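Local atomic coordinates of VC0179-like protein (Escherichia coli, PDB entry 4XJ6), a protein that probably joins nucleoside triphosphates into cyclic dinucleotides such as cyclic GMP-AMP in bacteria. Residues K283-R286 against D287-E291; K388-A392 against F393-V397; R360-V363 against E364-G368. All coordinates share one frame; numbering follows the deposited sequence.

Contact 1: K283-R286 against D287-E291; sequences KAWR and DAQWE. With GH3 (3'-deoxy-guanosine-5'-triphosphate), chain D.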
loop_
_atom_site.group_PDB
_atom_site.type_symbol
_atom_site.label_atom_id
_atom_site.label_comp_id
_atom_site.label_asym_id
_atom_site.label_seq_id
_atom_site.Cartn_x
_atom_site.Cartn_y
_atom_site.Cartn_z
ATOM N N LYS A 283 9.395 -2.790 -9.499
ATOM C CA LYS A 283 8.589 -1.667 -9.039
ATOM C C LYS A 283 9.222 -0.352 -9.474
ATOM O O LYS A 283 8.519 0.607 -9.793
ATOM C CB LYS A 283 8.428 -1.705 -7.521
ATOM C CG LYS A 283 7.555 -2.847 -7.024
ATOM C CD LYS A 283 7.645 -3.010 -5.516
ATOM C CE LYS A 283 7.098 -1.795 -4.781
ATOM N NZ LYS A 283 7.098 -2.002 -3.304
ATOM N N ALA A 284 10.551 -0.318 -9.483
ATOM C CA ALA A 284 11.289 0.837 -9.981
ATOM C C ALA A 284 11.021 1.024 -11.469
ATOM O O ALA A 284 10.834 2.144 -11.938
ATOM C CB ALA A 284 12.776 0.675 -9.721
ATOM N N TRP A 285 11.002 -0.084 -12.204
ATOM C CA TRP A 285 10.680 -0.057 -13.625
ATOM C C TRP A 285 9.276 0.490 -13.845
ATOM O O TRP A 285 9.051 1.285 -14.756
ATOM C CB TRP A 285 10.802 -1.453 -14.241
ATOM C CG TRP A 285 10.103 -1.581 -15.564
ATOM C CD1 TRP A 285 10.600 -1.239 -16.789
ATOM C CD2 TRP A 285 8.783 -2.091 -15.796
ATOM N NE1 TRP A 285 9.674 -1.501 -17.767
ATOM C CE2 TRP A 285 8.549 -2.025 -17.184
ATOM C CE3 TRP A 285 7.777 -2.594 -14.966
ATOM C CZ2 TRP A 285 7.352 -2.444 -17.761
ATOM C CZ3 TRP A 285 6.589 -3.011 -15.542
ATOM C CH2 TRP A 285 6.386 -2.932 -16.923
ATOM N N ARG A 286 8.337 0.056 -13.008
ATOM C CA ARG A 286 6.959 0.527 -13.091
ATOM C C ARG A 286 6.880 2.025 -12.826
ATOM O O ARG A 286 6.181 2.753 -13.528
ATOM C CB ARG A 286 6.066 -0.235 -12.104
ATOM C CG ARG A 286 4.627 0.280 -12.037
ATOM C CD ARG A 286 4.362 1.113 -10.786
ATOM N NE ARG A 286 3.889 0.294 -9.673
ATOM C CZ ARG A 286 4.445 0.268 -8.468
ATOM N NH1 ARG A 286 5.499 1.024 -8.203
ATOM N NH2 ARG A 286 3.941 -0.514 -7.527
ATOM N N ASP A 287 7.601 2.476 -11.803
ATOM C CA ASP A 287 7.602 3.888 -11.432
ATOM C C ASP A 287 8.242 4.752 -12.512
ATOM O O ASP A 287 7.902 5.924 -12.664
ATOM C CB ASP A 287 8.326 4.097 -10.098
ATOM C CG ASP A 287 7.586 3.475 -8.933
ATOM O OD1 ASP A 287 6.404 3.117 -9.111
ATOM O OD2 ASP A 287 8.177 3.348 -7.839
ATOM N N ALA A 288 9.167 4.164 -13.262
ATOM C CA ALA A 288 9.842 4.870 -14.344
ATOM C C ALA A 288 8.950 4.990 -15.577
ATOM O O ALA A 288 8.926 6.028 -16.238
ATOM C CB ALA A 288 11.140 4.167 -14.697
ATOM N N GLN A 289 8.216 3.926 -15.883
ATOM C CA GLN A 289 7.350 3.914 -17.057
ATOM C C GLN A 289 6.035 4.647 -16.794
ATOM O O GLN A 289 5.473 5.277 -17.691
ATOM C CB GLN A 289 7.069 2.476 -17.502
ATOM C CG GLN A 289 8.317 1.634 -17.731
ATOM C CD GLN A 289 9.312 2.296 -18.660
ATOM O OE1 GLN A 289 8.941 2.867 -19.687
ATOM N NE2 GLN A 289 10.588 2.232 -18.298
ATOM N N TRP A 290 5.548 4.556 -15.561
ATOM C CA TRP A 290 4.323 5.239 -15.160
ATOM C C TRP A 290 4.591 6.282 -14.079
ATOM O O TRP A 290 5.058 5.941 -12.992
ATOM C CB TRP A 290 3.287 4.238 -14.633
ATOM C CG TRP A 290 2.614 3.380 -15.673
ATOM C CD1 TRP A 290 1.461 3.659 -16.348
ATOM C CD2 TRP A 290 3.041 2.088 -16.127
ATOM N NE1 TRP A 290 1.150 2.630 -17.199
ATOM C CE2 TRP A 290 2.099 1.657 -17.085
ATOM C CE3 TRP A 290 4.124 1.263 -15.818
ATOM C CZ2 TRP A 290 2.220 0.428 -17.739
ATOM C CZ3 TRP A 290 4.238 0.046 -16.469
ATOM C CH2 TRP A 290 3.291 -0.360 -17.418
ATOM N N GLU A 291 4.297 7.547 -14.365
ATOM C CA GLU A 291 4.277 8.549 -13.305
ATOM C C GLU A 291 3.140 8.199 -12.359
ATOM O O GLU A 291 3.294 8.216 -11.139
ATOM C CB GLU A 291 4.095 9.966 -13.852
ATOM C CG GLU A 291 3.991 11.021 -12.755
ATOM C CD GLU A 291 3.714 12.413 -13.287
ATOM O OE1 GLU A 291 2.562 12.674 -13.696
ATOM O OE2 GLU A 291 4.645 13.247 -13.292
HETATM P PG GH3 D . 4.196 -0.036 -2.761
HETATM O O1G GH3 D . 4.102 0.266 -4.237
HETATM O O2G GH3 D . 3.112 0.684 -1.999
HETATM O O3G GH3 D . 5.536 0.422 -2.241
HETATM O O3B GH3 D . 4.051 -1.630 -2.581
HETATM P PB GH3 D . 2.969 -2.300 -1.589
HETATM O O1B GH3 D . 3.431 -3.685 -1.210
HETATM O O2B GH3 D . 2.781 -1.495 -0.328
HETATM O O3A GH3 D . 1.616 -2.406 -2.463
HETATM P PA GH3 D . 0.289 -1.558 -2.136
HETATM O O1A GH3 D . -0.478 -1.334 -3.419
HETATM O O2A GH3 D . 0.608 -0.246 -1.463
HETATM O "O5'" GH3 D . -0.583 -2.467 -1.134
HETATM C "C5'" GH3 D . -0.277 -2.545 0.239
HETATM C "C4'" GH3 D . -0.982 -3.752 0.841
HETATM O "O4'" GH3 D . -2.348 -3.721 0.486
HETATM C "C3'" GH3 D . -0.438 -5.081 0.348
HETATM C "C2'" GH3 D . -1.661 -5.973 0.339
HETATM O "O2'" GH3 D . -1.732 -6.699 1.544
HETATM C "C1'" GH3 D . -2.843 -5.023 0.246
HETATM N N9 GH3 D . -3.374 -5.063 -1.124
HETATM C C8 GH3 D . -3.179 -4.096 -2.076
HETATM N N7 GH3 D . -3.818 -4.467 -3.211
HETATM C C5 GH3 D . -4.426 -5.658 -2.985
HETATM C C6 GH3 D . -5.207 -6.477 -3.790
HETATM O O6 GH3 D . -5.453 -6.147 -4.948
HETATM N N1 GH3 D . -5.702 -7.659 -3.284
HETATM C C2 GH3 D . -5.426 -8.025 -1.985
HETATM N N2 GH3 D . -5.909 -9.169 -1.502
HETATM N N3 GH3 D . -4.649 -7.206 -1.190
HETATM C C4 GH3 D . -4.156 -6.043 -1.677
HETATM O O HOH W 1 7.651 1.705 -5.927
#
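Arg286 and Asp287 form a salt bridge between neighbours in sequence, with NH1 of Arg286 lying 2.5 Å from OD1 of Asp287. The value is very short and its exact length is doubtful, but the guanidinium and carboxylate planes are only 19° apart, and OD1 sits at the guanidinium edge. A water near the same plane joins the pair a second time, donating to Asp287 OD2 at 2.6 Å and accepting from Arg286 NH1. These residues belong to the last turns of helix 274-289, one side of which faces the triphosphate of 3'-deoxy-GTP in this nucleotidyltransferase. Lys283, a turn earlier, bends at chi3 and brings NZ to 3.1 Å from O3G of the nucleotide; the same nitrogen also bonds O3B and the backbone oxygen of Thr117. Arg286 NH2 adds a weak bond to O1G, its position being less certain, while NE is held by Pro295 O. The cations thus gather at the gamma-phosphate and probably offset its charge, with Asp287 partly balancing Arg286.

Away from the nucleotide, a helical i to i+4 bond runs from Trp290 N to Arg286 O at 2.8 Å, and Trp290 is the first residue to leave helical geometry. Within the stretch the indole of Trp285 meets Gln289 and Trp290. Gln289 CG lies over the five-membered ring, 3.7 Å from its centroid, a CH-pi contact; the amide stays beside the ring, its plane 28° from the indole, while NE2 donates to the carbonyls of Glu391 and Ala392. Trp290 turns an edge toward the Trp285 face in an offset edge-to-face pair, planes at 83°, with Trp290 CZ3 and Trp285 CH2 3.7 Å apart. Arg286 O also lies at the edge of the Trp290 ring, near its plane, 3.4 Å from CE3.

Contact 2: K388-A392 against F393-V397; sequences KINEA and FGKRV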
loop_
_atom_site.group_PDB
_atom_site.type_symbol
_atom_site.label_atom_id
_atom_site.label_comp_id
_atom_site.label_asym_id
_atom_site.label_seq_id
_atom_site.Cartn_x
_atom_site.Cartn_y
_atom_site.Cartn_z
ATOM N N LYS A 388 21.023 3.139 -21.714
ATOM C CA LYS A 388 20.042 2.234 -22.294
ATOM C C LYS A 388 19.228 1.529 -21.213
ATOM O O LYS A 388 17.999 1.512 -21.266
ATOM C CB LYS A 388 20.726 1.204 -23.188
ATOM C CG LYS A 388 19.785 0.570 -24.191
ATOM C CD LYS A 388 19.196 1.639 -25.095
ATOM C CE LYS A 388 17.949 1.149 -25.806
ATOM N NZ LYS A 388 17.430 2.142 -26.788
ATOM N N ILE A 389 19.914 0.948 -20.233
ATOM C CA ILE A 389 19.239 0.230 -19.154
ATOM C C ILE A 389 18.491 1.205 -18.244
ATOM O O ILE A 389 17.548 0.823 -17.549
ATOM C CB ILE A 389 20.237 -0.606 -18.324
ATOM C CG1 ILE A 389 19.496 -1.575 -17.400
ATOM C CG2 ILE A 389 21.168 0.302 -17.538
ATOM C CD1 ILE A 389 20.378 -2.629 -16.778
ATOM N N ASN A 390 18.909 2.468 -18.262
ATOM C CA ASN A 390 18.233 3.510 -17.495
ATOM C C ASN A 390 16.959 3.982 -18.183
ATOM O O ASN A 390 16.229 4.814 -17.647
ATOM C CB ASN A 390 19.168 4.696 -17.255
ATOM C CG ASN A 390 20.067 4.494 -16.051
ATOM O OD1 ASN A 390 20.026 3.451 -15.398
ATOM N ND2 ASN A 390 20.889 5.494 -15.751
ATOM N N GLU A 391 16.695 3.459 -19.374
ATOM C CA GLU A 391 15.415 3.708 -20.023
ATOM C C GLU A 391 14.357 2.825 -19.380
ATOM O O GLU A 391 13.162 3.100 -19.464
ATOM C CB GLU A 391 15.493 3.443 -21.525
ATOM C CG GLU A 391 16.388 4.411 -22.278
ATOM C CD GLU A 391 16.489 4.082 -23.751
ATOM O OE1 GLU A 391 15.549 3.459 -24.285
ATOM O OE2 GLU A 391 17.512 4.438 -24.375
ATOM N N ALA A 392 14.819 1.763 -18.727
ATOM C CA ALA A 392 13.934 0.820 -18.060
ATOM C C ALA A 392 13.670 1.223 -16.612
ATOM O O ALA A 392 12.524 1.227 -16.161
ATOM C CB ALA A 392 14.526 -0.577 -18.119
ATOM N N PHE A 393 14.731 1.566 -15.889
ATOM C CA PHE A 393 14.623 1.842 -14.459
ATOM C C PHE A 393 14.706 3.331 -14.133
ATOM O O PHE A 393 14.652 3.718 -12.965
ATOM C CB PHE A 393 15.715 1.088 -13.694
ATOM C CG PHE A 393 15.741 -0.389 -13.971
ATOM C CD1 PHE A 393 14.790 -1.226 -13.412
ATOM C CD2 PHE A 393 16.720 -0.941 -14.781
ATOM C CE1 PHE A 393 14.808 -2.582 -13.660
ATOM C CE2 PHE A 393 16.742 -2.298 -15.032
ATOM C CZ PHE A 393 15.786 -3.119 -14.470
ATOM N N GLY A 394 14.841 4.162 -15.162
ATOM C CA GLY A 394 14.975 5.593 -14.962
ATOM C C GLY A 394 16.408 5.964 -14.641
ATOM O O GLY A 394 17.206 5.111 -14.251
ATOM N N LYS A 395 16.740 7.241 -14.809
ATOM C CA LYS A 395 18.072 7.729 -14.480
ATOM C C LYS A 395 18.230 7.854 -12.969
ATOM O O LYS A 395 17.903 8.883 -12.383
ATOM C CB LYS A 395 18.340 9.076 -15.160
ATOM C CG LYS A 395 19.713 9.663 -14.862
ATOM C CD LYS A 395 19.838 11.075 -15.407
ATOM C CE LYS A 395 21.076 11.769 -14.859
ATOM N NZ LYS A 395 21.154 13.193 -15.288
ATOM N N ARG A 396 18.718 6.788 -12.346
ATOM C CA ARG A 396 18.954 6.774 -10.909
ATOM C C ARG A 396 20.415 6.452 -10.645
ATOM O O ARG A 396 21.119 7.190 -9.956
ATOM C CB ARG A 396 18.051 5.753 -10.214
ATOM C CG ARG A 396 16.574 5.882 -10.535
ATOM C CD ARG A 396 15.742 5.704 -9.282
ATOM N NE ARG A 396 14.424 5.151 -9.575
ATOM C CZ ARG A 396 13.444 5.043 -8.688
ATOM N NH1 ARG A 396 13.625 5.460 -7.444
ATOM N NH2 ARG A 396 12.279 4.524 -9.048
ATOM N N VAL A 397 20.861 5.329 -11.195
ATOM C CA VAL A 397 22.278 5.001 -11.213
ATOM C C VAL A 397 22.940 5.811 -12.313
ATOM O O VAL A 397 22.482 5.807 -13.455
ATOM C CB VAL A 397 22.523 3.499 -11.447
ATOM C CG1 VAL A 397 24.019 3.204 -11.572
ATOM C CG2 VAL A 397 21.898 2.692 -10.330
HETATM O O HOH W 2 19.171 3.709 -12.714
#
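Asn390 reaches Val397 because chi1 of -84° sets its CG anti to the carbonyl carbon and chi2 of 2° turns the amide toward the chain that follows. ND2 then donates to Val397 O at 2.8 Å; the acceptor lies in the amide plane and the bond is nearly linear. OD1 accepts a hydrogen bond from a water at 2.8 Å. That water also donates to Gly394 O and accepts from Val397 N at 2.8 Å, so one molecule joins the Asn390 amide to the backbone of Gly394 and Val397; Tyr8 OH is a further partner of OD1. This is the C-terminal end of helix 382-393, where Gly394 leaves helical geometry with a positive phi of 83°, a backbone conformation that suits glycine. Ile389 O takes a bond from Ala392 N at 3.1 Å and a weak one from Phe393 N at 3.4 Å. On the apolar side, Ile389 CG1 meets the Phe393 ring at its edge, 3.7 Å from CE2. Ala392 CB lies over one face of that ring, off-centre, 4.0 Å from CD2, and Leu16 and Tyr8 pack against the phenyl group.

Contact 3: R360-V363 against E364-G368; sequences RAIV and ETMEG
Glu364 leans back over the carbonyl of Arg360, one turn earlier. Its CB lies 3.4 Å from Arg360 O, and CG comes closer still, 3.2 Å from the same oxygen, because chi1 of -66° keeps CG beside its own backbone N. CD is already farther off, 4.2 Å from Arg360 O, since the extended chi2 of -160° carries the carboxylate on past the backbone and brings OE2 to a water. This water donates to Glu364 OE2 at 2.6 Å and accepts from Arg360 NE at 2.7 Å, linking opposite charges that do not touch directly.

The same NE/NH2 edge of the guanidinium takes a second water, which accepts from Arg360 NH2 and donates to Glu367 OE2 at 2.8 Å; both waters lie near the guanidinium plane. NH1 bonds Asn334 and His355, and Val363 CB lies over one face, offset toward the rim. Arg360, Glu364 and Glu367 therefore form a polar, water-mediated i to i+4 and i to i+7 pattern along helix 357-377. Elsewhere on the helix Thr365 turns its hydroxyl back on the backbone, where OG1 donates to Ala361 O at 2.7 Å. Thr365 N bonds the same oxygen, from the opposite face of the carbonyl plane and 37° out of it, so two donors grip one acceptor. A further i to i+4 pair is apolar. Ile362 and Met366 lie side by side, pointing the same way, and the terminal methyl CE of Met366 meets the CG2 branch of Ile362 at 3.6 Å, next to Pro295.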
loop_
_atom_site.group_PDB
_atom_site.type_symbol
_atom_site.label_atom_id
_atom_site.label_comp_id
_atom_site.label_asym_id
_atom_site.label_seq_id
_atom_site.Cartn_x
_atom_site.Cartn_y
_atom_site.Cartn_z
ATOM N N ARG A 360 -3.986 -4.425 -21.890
ATOM C CA ARG A 360 -3.079 -4.620 -23.016
ATOM C C ARG A 360 -1.960 -3.584 -23.020
ATOM O O ARG A 360 -0.816 -3.903 -23.338
ATOM C CB ARG A 360 -3.843 -4.574 -24.343
ATOM C CG ARG A 360 -4.831 -5.714 -24.537
ATOM C CD ARG A 360 -4.208 -7.046 -24.147
ATOM N NE ARG A 360 -2.977 -7.324 -24.882
ATOM C CZ ARG A 360 -2.168 -8.347 -24.620
ATOM N NH1 ARG A 360 -2.458 -9.189 -23.639
ATOM N NH2 ARG A 360 -1.070 -8.527 -25.338
ATOM N N ALA A 361 -2.298 -2.349 -22.662
ATOM C CA ALA A 361 -1.313 -1.275 -22.590
ATOM C C ALA A 361 -0.210 -1.632 -21.602
ATOM O O ALA A 361 0.966 -1.355 -21.836
ATOM C CB ALA A 361 -1.977 0.032 -22.196
ATOM N N ILE A 362 -0.603 -2.259 -20.499
ATOM C CA ILE A 362 0.340 -2.708 -19.482
ATOM C C ILE A 362 1.241 -3.825 -20.010
ATOM O O ILE A 362 2.462 -3.777 -19.856
ATOM C CB ILE A 362 -0.395 -3.202 -18.218
ATOM C CG1 ILE A 362 -1.121 -2.043 -17.531
ATOM C CG2 ILE A 362 0.577 -3.859 -17.261
ATOM C CD1 ILE A 362 -1.911 -2.458 -16.309
ATOM N N VAL A 363 0.629 -4.822 -20.643
ATOM C CA VAL A 363 1.353 -5.984 -21.153
ATOM C C VAL A 363 2.316 -5.597 -22.274
ATOM O O VAL A 363 3.439 -6.101 -22.338
ATOM C CB VAL A 363 0.383 -7.064 -21.670
ATOM C CG1 VAL A 363 1.148 -8.281 -22.171
ATOM C CG2 VAL A 363 -0.596 -7.465 -20.573
ATOM N N GLU A 364 1.879 -4.699 -23.150
ATOM C CA GLU A 364 2.717 -4.260 -24.257
ATOM C C GLU A 364 3.874 -3.403 -23.755
ATOM O O GLU A 364 4.932 -3.349 -24.382
ATOM C CB GLU A 364 1.893 -3.495 -25.291
ATOM C CG GLU A 364 0.859 -4.357 -26.004
ATOM C CD GLU A 364 0.400 -3.755 -27.317
ATOM O OE1 GLU A 364 1.093 -2.852 -27.828
ATOM O OE2 GLU A 364 -0.652 -4.184 -27.838
ATOM N N THR A 365 3.670 -2.735 -22.623
ATOM C CA THR A 365 4.748 -1.992 -21.981
ATOM C C THR A 365 5.745 -2.968 -21.370
ATOM O O THR A 365 6.954 -2.757 -21.426
ATOM C CB THR A 365 4.227 -1.041 -20.882
ATOM O OG1 THR A 365 3.335 -0.078 -21.458
ATOM C CG2 THR A 365 5.389 -0.311 -20.213
ATOM N N MET A 366 5.219 -4.044 -20.792
ATOM C CA MET A 366 6.046 -5.089 -20.196
ATOM C C MET A 366 6.925 -5.769 -21.237
ATOM O O MET A 366 8.083 -6.089 -20.969
ATOM C CB MET A 366 5.178 -6.140 -19.502
ATOM C CG MET A 366 4.506 -5.651 -18.239
ATOM S SD MET A 366 3.503 -6.928 -17.461
ATOM C CE MET A 366 3.052 -6.082 -15.953
ATOM N N GLU A 367 6.366 -5.992 -22.422
ATOM C CA GLU A 367 7.095 -6.641 -23.507
ATOM C C GLU A 367 8.295 -5.806 -23.947
ATOM O O GLU A 367 9.264 -6.331 -24.493
ATOM C CB GLU A 367 6.164 -6.897 -24.691
ATOM C CG GLU A 367 5.114 -7.971 -24.427
ATOM C CD GLU A 367 4.023 -8.003 -25.480
ATOM O OE1 GLU A 367 3.859 -6.996 -26.198
ATOM O OE2 GLU A 367 3.328 -9.036 -25.588
ATOM N N GLY A 368 8.236 -4.502 -23.696
ATOM C CA GLY A 368 9.321 -3.615 -24.074
ATOM C C GLY A 368 10.556 -3.756 -23.201
ATOM O O GLY A 368 11.663 -3.427 -23.627
HETATM O O HOH W 3 -2.281 -6.049 -27.152
HETATM O O HOH W 4 0.850 -10.277 -25.557
#

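Overall arrangement
Along the chain the order is contact 1, contact 3, contact 2: each lies within one continuous stretch, so none spans a long loop and none nests in or crosses another. Contact 1 forms the end of helix 274-289, contact 3 is internal to helix 357-377, and contact 2 ends helix 382-393. Contact 1 is the hub. Toward contact 3 its two indoles pack on one turn, with Trp290 CH2 3.5 Å from Thr365 CG2; toward contact 2, Trp285 CD1 lies 3.2 Å from Ala392 O. Contacts 2 and 3 do not touch, their nearest atoms being about 7 Å apart, although their helices are consecutive in the chain.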